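Long-range contacts in cupin domain protein (Microcystis aeruginosa DIANCHI905, PDB 5ZBE), which belongs to the cupin superfamily and holds an iron(II) ion in one of its two cupin domains, its function being not established: residues S2-V7 and F169-E174; Q44-Q49 and K100-S105. All coordinates share one frame; numbering follows the deposited sequence.

Interaction 1: residues S2-V7 and F169-E174; sequences SEFFPV and FIENEE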
loop_
_atom_site.group_PDB
_atom_site.type_symbol
_atom_site.label_atom_id
_atom_site.label_comp_id
_atom_site.label_asym_id
_atom_site.label_seq_id
_atom_site.Cartn_x
_atom_site.Cartn_y
_atom_site.Cartn_z
ATOM N N SER A 2 16.625 0.473 7.488
ATOM C CA SER A 2 17.492 1.156 6.488
ATOM C C SER A 2 16.601 1.954 5.545
ATOM O O SER A 2 15.388 1.838 5.617
ATOM C CB SER A 2 18.333 0.144 5.713
ATOM O OG SER A 2 17.546 -0.632 4.808
ATOM N N GLU A 3 17.178 2.739 4.643
ATOM C CA GLU A 3 16.362 3.481 3.700
ATOM C C GLU A 3 15.534 2.525 2.849
ATOM O O GLU A 3 14.336 2.764 2.637
ATOM C CB GLU A 3 17.191 4.407 2.794
ATOM C CG GLU A 3 16.306 5.288 1.916
ATOM C CD GLU A 3 17.035 6.161 0.912
ATOM O OE1 GLU A 3 18.234 5.935 0.619
ATOM O OE2 GLU A 3 16.372 7.077 0.388
ATOM N N PHE A 4 16.158 1.465 2.343
ATOM C CA PHE A 4 15.484 0.564 1.419
ATOM C C PHE A 4 14.582 -0.443 2.100
ATOM O O PHE A 4 13.603 -0.924 1.497
ATOM C CB PHE A 4 16.508 -0.198 0.566
ATOM C CG PHE A 4 17.447 0.686 -0.194
ATOM C CD1 PHE A 4 17.031 1.895 -0.715
ATOM C CD2 PHE A 4 18.752 0.279 -0.434
ATOM C CE1 PHE A 4 17.903 2.699 -1.427
ATOM C CE2 PHE A 4 19.619 1.076 -1.168
ATOM C CZ PHE A 4 19.193 2.288 -1.647
ATOM N N PHE A 5 14.893 -0.753 3.354
ATOM C CA PHE A 5 14.099 -1.694 4.161
ATOM C C PHE A 5 13.780 -1.066 5.523
ATOM O O PHE A 5 14.364 -1.430 6.553
ATOM C CB PHE A 5 14.831 -3.031 4.294
ATOM C CG PHE A 5 15.082 -3.709 2.978
ATOM C CD1 PHE A 5 14.050 -4.299 2.275
ATOM C CD2 PHE A 5 16.344 -3.728 2.427
ATOM C CE1 PHE A 5 14.285 -4.898 1.047
ATOM C CE2 PHE A 5 16.585 -4.341 1.208
ATOM C CZ PHE A 5 15.558 -4.927 0.523
ATOM N N PRO A 6 12.864 -0.081 5.520
ATOM C CA PRO A 6 12.615 0.729 6.720
ATOM C C PRO A 6 12.047 -0.050 7.894
ATOM O O PRO A 6 11.177 -0.880 7.722
ATOM C CB PRO A 6 11.644 1.805 6.228
ATOM C CG PRO A 6 11.046 1.256 5.006
ATOM C CD PRO A 6 12.089 0.394 4.370
ATOM N N VAL A 7 12.585 0.225 9.077
ATOM C CA VAL A 7 12.112 -0.341 10.317
ATOM C C VAL A 7 10.923 0.494 10.773
ATOM O O VAL A 7 11.003 1.729 10.857
ATOM C CB VAL A 7 13.232 -0.366 11.393
ATOM C CG1 VAL A 7 12.710 -0.899 12.732
ATOM C CG2 VAL A 7 14.390 -1.224 10.917
ATOM N N PHE A 169 16.093 -7.385 -3.690
ATOM C CA PHE A 169 17.373 -6.698 -3.743
ATOM C C PHE A 169 17.087 -5.269 -4.175
ATOM O O PHE A 169 16.399 -5.031 -5.161
ATOM C CB PHE A 169 18.316 -7.306 -4.795
ATOM C CG PHE A 169 18.525 -8.803 -4.699
ATOM C CD1 PHE A 169 19.728 -9.312 -4.242
ATOM C CD2 PHE A 169 17.550 -9.696 -5.148
ATOM C CE1 PHE A 169 19.952 -10.683 -4.194
ATOM C CE2 PHE A 169 17.767 -11.072 -5.109
ATOM C CZ PHE A 169 18.969 -11.562 -4.625
ATOM N N ILE A 170 17.572 -4.318 -3.409
ATOM C CA ILE A 170 17.479 -2.916 -3.774
ATOM C C ILE A 170 18.904 -2.400 -3.757
ATOM O O ILE A 170 19.557 -2.451 -2.716
ATOM C CB ILE A 170 16.645 -2.072 -2.775
ATOM C CG1 ILE A 170 15.230 -2.644 -2.494
ATOM C CG2 ILE A 170 16.581 -0.628 -3.267
ATOM C CD1 ILE A 170 14.306 -2.677 -3.675
ATOM N N GLU A 171 19.385 -1.914 -4.898
ATOM C CA GLU A 171 20.777 -1.523 -5.020
ATOM C C GLU A 171 21.687 -2.681 -4.488
ATOM O O GLU A 171 21.609 -3.792 -4.991
ATOM C CB GLU A 171 20.984 -0.170 -4.321
ATOM C CG GLU A 171 22.097 0.682 -4.908
ATOM C CD GLU A 171 22.179 2.050 -4.253
ATOM O OE1 GLU A 171 21.710 3.040 -4.860
ATOM O OE2 GLU A 171 22.708 2.129 -3.124
ATOM N N ASN A 172 22.474 -2.430 -3.461
ATOM C CA ASN A 172 23.403 -3.398 -2.884
ATOM C C ASN A 172 22.900 -4.181 -1.675
ATOM O O ASN A 172 23.652 -4.902 -1.045
ATOM C CB ASN A 172 24.719 -2.701 -2.477
ATOM C CG ASN A 172 24.518 -1.520 -1.496
ATOM O OD1 ASN A 172 23.497 -0.812 -1.508
ATOM N ND2 ASN A 172 25.524 -1.297 -0.659
ATOM N N GLU A 173 21.650 -3.973 -1.313
ATOM C CA GLU A 173 21.088 -4.557 -0.102
ATOM C C GLU A 173 20.119 -5.654 -0.482
ATOM O O GLU A 173 19.461 -5.584 -1.505
ATOM C CB GLU A 173 20.349 -3.521 0.739
ATOM C CG GLU A 173 21.211 -2.432 1.341
ATOM C CD GLU A 173 20.487 -1.659 2.437
ATOM O OE1 GLU A 173 21.019 -0.630 2.902
ATOM O OE2 GLU A 173 19.403 -2.085 2.869
ATOM N N GLU A 174 20.048 -6.674 0.357
ATOM C CA GLU A 174 19.137 -7.776 0.142
ATOM C C GLU A 174 18.385 -8.027 1.421
ATOM O O GLU A 174 18.933 -7.895 2.519
ATOM C CB GLU A 174 19.905 -9.040 -0.231
ATOM C CG GLU A 174 19.015 -10.207 -0.619
ATOM C CD GLU A 174 18.460 -11.026 0.542
ATOM O OE1 GLU A 174 17.459 -11.733 0.323
ATOM O OE2 GLU A 174 18.996 -10.983 1.664
HETATM O O HOH W 1 19.154 1.360 2.750
#
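Phe4 and Phe5 close on Ile170 from the N-terminal segment, each meeting a different branch of the isoleucine. With CG1 of Ile170 anti to the carbonyl carbon (chi1 -53°), CG2 is set under the face of Phe4 and CG1 is turned to Phe5. Ile170 CG2 lies 3.6 Å from the centroid of the Phe4 ring, 18° off its normal, a CH-pi contact. Ile170 CG1 is 3.8 Å from Phe5 CZ. The edge of Phe5 also meets the stem of Glu173, with CE2 3.9 Å from Glu173 CB. This is the tight, apolar part.

The other side is polar and more open. Ser2 OG donates to Glu173 OE2 at 3.1 Å, on the syn lone pair. The same OG accepts from Phe5 N at 3.0 Å, an ST motif that ties the N-terminal turn to the carboxylate. Water 1 holds the second oxygen: it accepts from Phe4 N at 3.0 Å and donates to Glu173 OE1 at 2.7 Å. Further out, the exposed Glu171 brings OE2 to the edge of Phe4, 3.8 Å from CE2, with ring and carboxylate planes 88° apart. With an alanine at Phe4, CG2 of Ile170 would probably lose the ring that covers it, and the side chain of Glu171 the ring edge it lies against.

Residues 169-174 are the turn end of a beta hairpin. The type II' turn runs from Ile170 to Glu173 and joins strands 166-170 and 173-177. Phe4 bonds through its backbone to Tyr184, and its side chain touches Pro186. Phe5 rests on Tyr183 and on Gln175 and Leu177. The N-terminal segment thus packs between the hairpin and strand 183-185 of the second cupin domain.

Interaction 2: residues Q44-Q49 and K100-S105; sequences QHPESQ and KRITSS. With FE2 (Fe (II) ion), chain B.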
loop_
_atom_site.group_PDB
_atom_site.type_symbol
_atom_site.label_atom_id
_atom_site.label_comp_id
_atom_site.label_asym_id
_atom_site.label_seq_id
_atom_site.Cartn_x
_atom_site.Cartn_y
_atom_site.Cartn_z
ATOM N N GLN A 44 -8.580 15.887 8.972
ATOM C CA GLN A 44 -7.956 16.360 7.752
ATOM C C GLN A 44 -6.504 16.670 8.013
ATOM O O GLN A 44 -6.107 16.911 9.154
ATOM C CB GLN A 44 -8.692 17.582 7.190
ATOM C CG GLN A 44 -8.738 18.794 8.101
ATOM C CD GLN A 44 -9.905 19.715 7.764
ATOM O OE1 GLN A 44 -10.827 19.882 8.568
ATOM N NE2 GLN A 44 -9.888 20.290 6.566
ATOM N N HIS A 45 -5.711 16.631 6.945
ATOM C CA HIS A 45 -4.289 16.961 7.014
ATOM C C HIS A 45 -3.786 17.371 5.629
ATOM O O HIS A 45 -4.373 16.995 4.611
ATOM C CB HIS A 45 -3.483 15.771 7.556
ATOM C CG HIS A 45 -3.978 14.426 7.112
ATOM N ND1 HIS A 45 -3.872 13.979 5.814
ATOM C CD2 HIS A 45 -4.528 13.409 7.817
ATOM C CE1 HIS A 45 -4.365 12.755 5.727
ATOM N NE2 HIS A 45 -4.755 12.384 6.934
ATOM N N PRO A 46 -2.694 18.150 5.585
ATOM C CA PRO A 46 -2.191 18.652 4.310
ATOM C C PRO A 46 -1.686 17.556 3.371
ATOM O O PRO A 46 -1.735 17.721 2.156
ATOM C CB PRO A 46 -1.038 19.583 4.713
ATOM C CG PRO A 46 -0.741 19.259 6.136
ATOM C CD PRO A 46 -2.014 18.771 6.732
ATOM N N GLU A 47 -1.209 16.450 3.926
ATOM C CA GLU A 47 -0.796 15.317 3.091
ATOM C C GLU A 47 -2.001 14.699 2.405
ATOM O O GLU A 47 -3.047 14.525 3.019
ATOM C CB GLU A 47 -0.121 14.231 3.912
ATOM C CG GLU A 47 1.115 14.691 4.663
ATOM C CD GLU A 47 0.837 15.155 6.095
ATOM O OE1 GLU A 47 -0.301 15.533 6.429
ATOM O OE2 GLU A 47 1.783 15.149 6.901
ATOM N N SER A 48 -1.825 14.367 1.136
ATOM C CA SER A 48 -2.738 13.503 0.406
ATOM C C SER A 48 -2.606 12.086 0.945
ATOM O O SER A 48 -1.550 11.708 1.437
ATOM C CB SER A 48 -2.395 13.527 -1.071
ATOM O OG SER A 48 -2.591 14.831 -1.603
ATOM N N GLN A 49 -3.680 11.305 0.851
ATOM C CA GLN A 49 -3.688 9.957 1.417
ATOM C C GLN A 49 -4.381 8.963 0.515
ATOM O O GLN A 49 -5.405 9.266 -0.075
ATOM C CB GLN A 49 -4.370 9.975 2.786
ATOM C CG GLN A 49 -4.394 8.640 3.516
ATOM C CD GLN A 49 -5.159 8.710 4.830
ATOM O OE1 GLN A 49 -6.115 7.956 5.057
ATOM N NE2 GLN A 49 -4.763 9.609 5.679
ATOM N N LYS A 100 0.705 8.513 3.071
ATOM C CA LYS A 100 0.502 9.956 3.180
ATOM C C LYS A 100 1.709 10.687 2.574
ATOM O O LYS A 100 2.863 10.360 2.881
ATOM C CB LYS A 100 0.342 10.382 4.646
ATOM C CG LYS A 100 -1.043 10.193 5.236
ATOM C CD LYS A 100 -1.082 10.685 6.680
ATOM C CE LYS A 100 -0.785 9.578 7.690
ATOM N NZ LYS A 100 -1.912 8.603 7.886
ATOM N N ARG A 101 1.443 11.688 1.740
ATOM C CA ARG A 101 2.495 12.443 1.059
ATOM C C ARG A 101 1.953 13.815 0.685
ATOM O O ARG A 101 0.808 13.918 0.253
ATOM C CB ARG A 101 2.889 11.689 -0.204
ATOM C CG ARG A 101 3.954 12.327 -1.068
ATOM C CD ARG A 101 4.141 11.445 -2.286
ATOM N NE ARG A 101 5.182 11.921 -3.189
ATOM C CZ ARG A 101 6.477 11.659 -3.043
ATOM N NH1 ARG A 101 7.346 12.135 -3.929
ATOM N NH2 ARG A 101 6.914 10.914 -2.034
ATOM N N ILE A 102 2.768 14.861 0.844
ATOM C CA ILE A 102 2.409 16.162 0.304
ATOM C C ILE A 102 2.599 16.084 -1.211
ATOM O O ILE A 102 3.690 15.806 -1.706
ATOM C CB ILE A 102 3.289 17.296 0.844
ATOM C CG1 ILE A 102 3.153 17.415 2.362
ATOM C CG2 ILE A 102 2.942 18.595 0.121
ATOM C CD1 ILE A 102 1.855 18.034 2.815
ATOM N N THR A 103 1.519 16.298 -1.936
ATOM C CA THR A 103 1.550 16.203 -3.378
ATOM C C THR A 103 1.209 17.553 -3.978
ATOM O O THR A 103 0.564 18.393 -3.334
ATOM C CB THR A 103 0.499 15.200 -3.876
ATOM O OG1 THR A 103 -0.798 15.638 -3.454
ATOM C CG2 THR A 103 0.752 13.808 -3.299
ATOM N N SER A 104 1.640 17.773 -5.215
ATOM C CA SER A 104 1.247 18.966 -5.969
ATOM C C SER A 104 0.592 18.513 -7.259
ATOM O O SER A 104 1.086 18.782 -8.346
ATOM C CB SER A 104 2.447 19.855 -6.287
ATOM O OG SER A 104 2.013 21.073 -6.876
ATOM N N SER A 105 -0.513 17.807 -7.118
ATOM C CA SER A 105 -1.244 17.245 -8.246
ATOM C C SER A 105 -2.627 17.890 -8.274
ATOM O O SER A 105 -3.114 18.357 -7.254
ATOM C CB SER A 105 -1.367 15.710 -8.109
ATOM O OG SER A 105 -0.262 15.011 -8.691
HETATM FE FE FE2 B . -5.817 10.565 7.310
HETATM O O HOH W 2 -0.907 16.959 -0.497
HETATM O O HOH W 3 -4.245 9.834 8.498
HETATM O O HOH W 4 -6.703 8.703 7.824
#
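His45 has CG between its backbone N and carbonyl carbon (chi1 36°). Lys100 has CG anti to its carbonyl carbon (chi1 -82°) and an extended chi2, which lay CD over one face of the imidazole; bends at chi3 and chi4 then turn NZ to the iron-bound water 3. CD is 4.2 Å from the ring centroid, a CH-pi contact. This is the metal site of a cupin barrel, with the spacing His-x-His-x3-Gln where many cupins have glutamate last. His45 ND1 donates to Glu47 O at 3.0 Å, in the ring plane. That fixes the ring rotation and points NE2 at the iron, 2.1 Å away. The Gln49 amide, two waters, His43 and His84 complete the shell. Lys100 NZ donates to water 3 at 2.7 Å and forms a salt bridge with Asp98.

Strands 48-55 and 94-101 run antiparallel here. Ser48 and Arg101 form a hydrogen-bonded pair, with Arg101 N to Ser48 O at 3.0 Å. Ile102 CD1 packs against Pro46 CB at 3.8 Å. On the sheet face opposite the iron ligand Gln49, Ser48 OG and Thr103 OG1 are hydrogen-bonded at 2.7 Å, and water 2 links Ser48 OG to Pro46 O and Thr103 N.

Overall arrangement
Interaction 1 packs on the second cupin domain, interaction 2 lies in the first. Their centres are about 25 Å apart and their nearest atoms about 10 Å apart, so they do not touch. Along the sequence, interaction 2 is nested inside the loop closed by interaction 1. Interaction 2 joins two neighbouring strands and supplies two of the four protein ligands of the iron, His45 and Gln49. Interaction 1 involves no iron ligand; it fastens the chain start to the second domain. From there the chain enters strand 9-14, beside which 17-24, 27-34 and 94-101 follow in order across the sheet. The last supplies Lys100 beside the iron. Arg101 also makes a long, weak ion pair with Glu156 of the second domain.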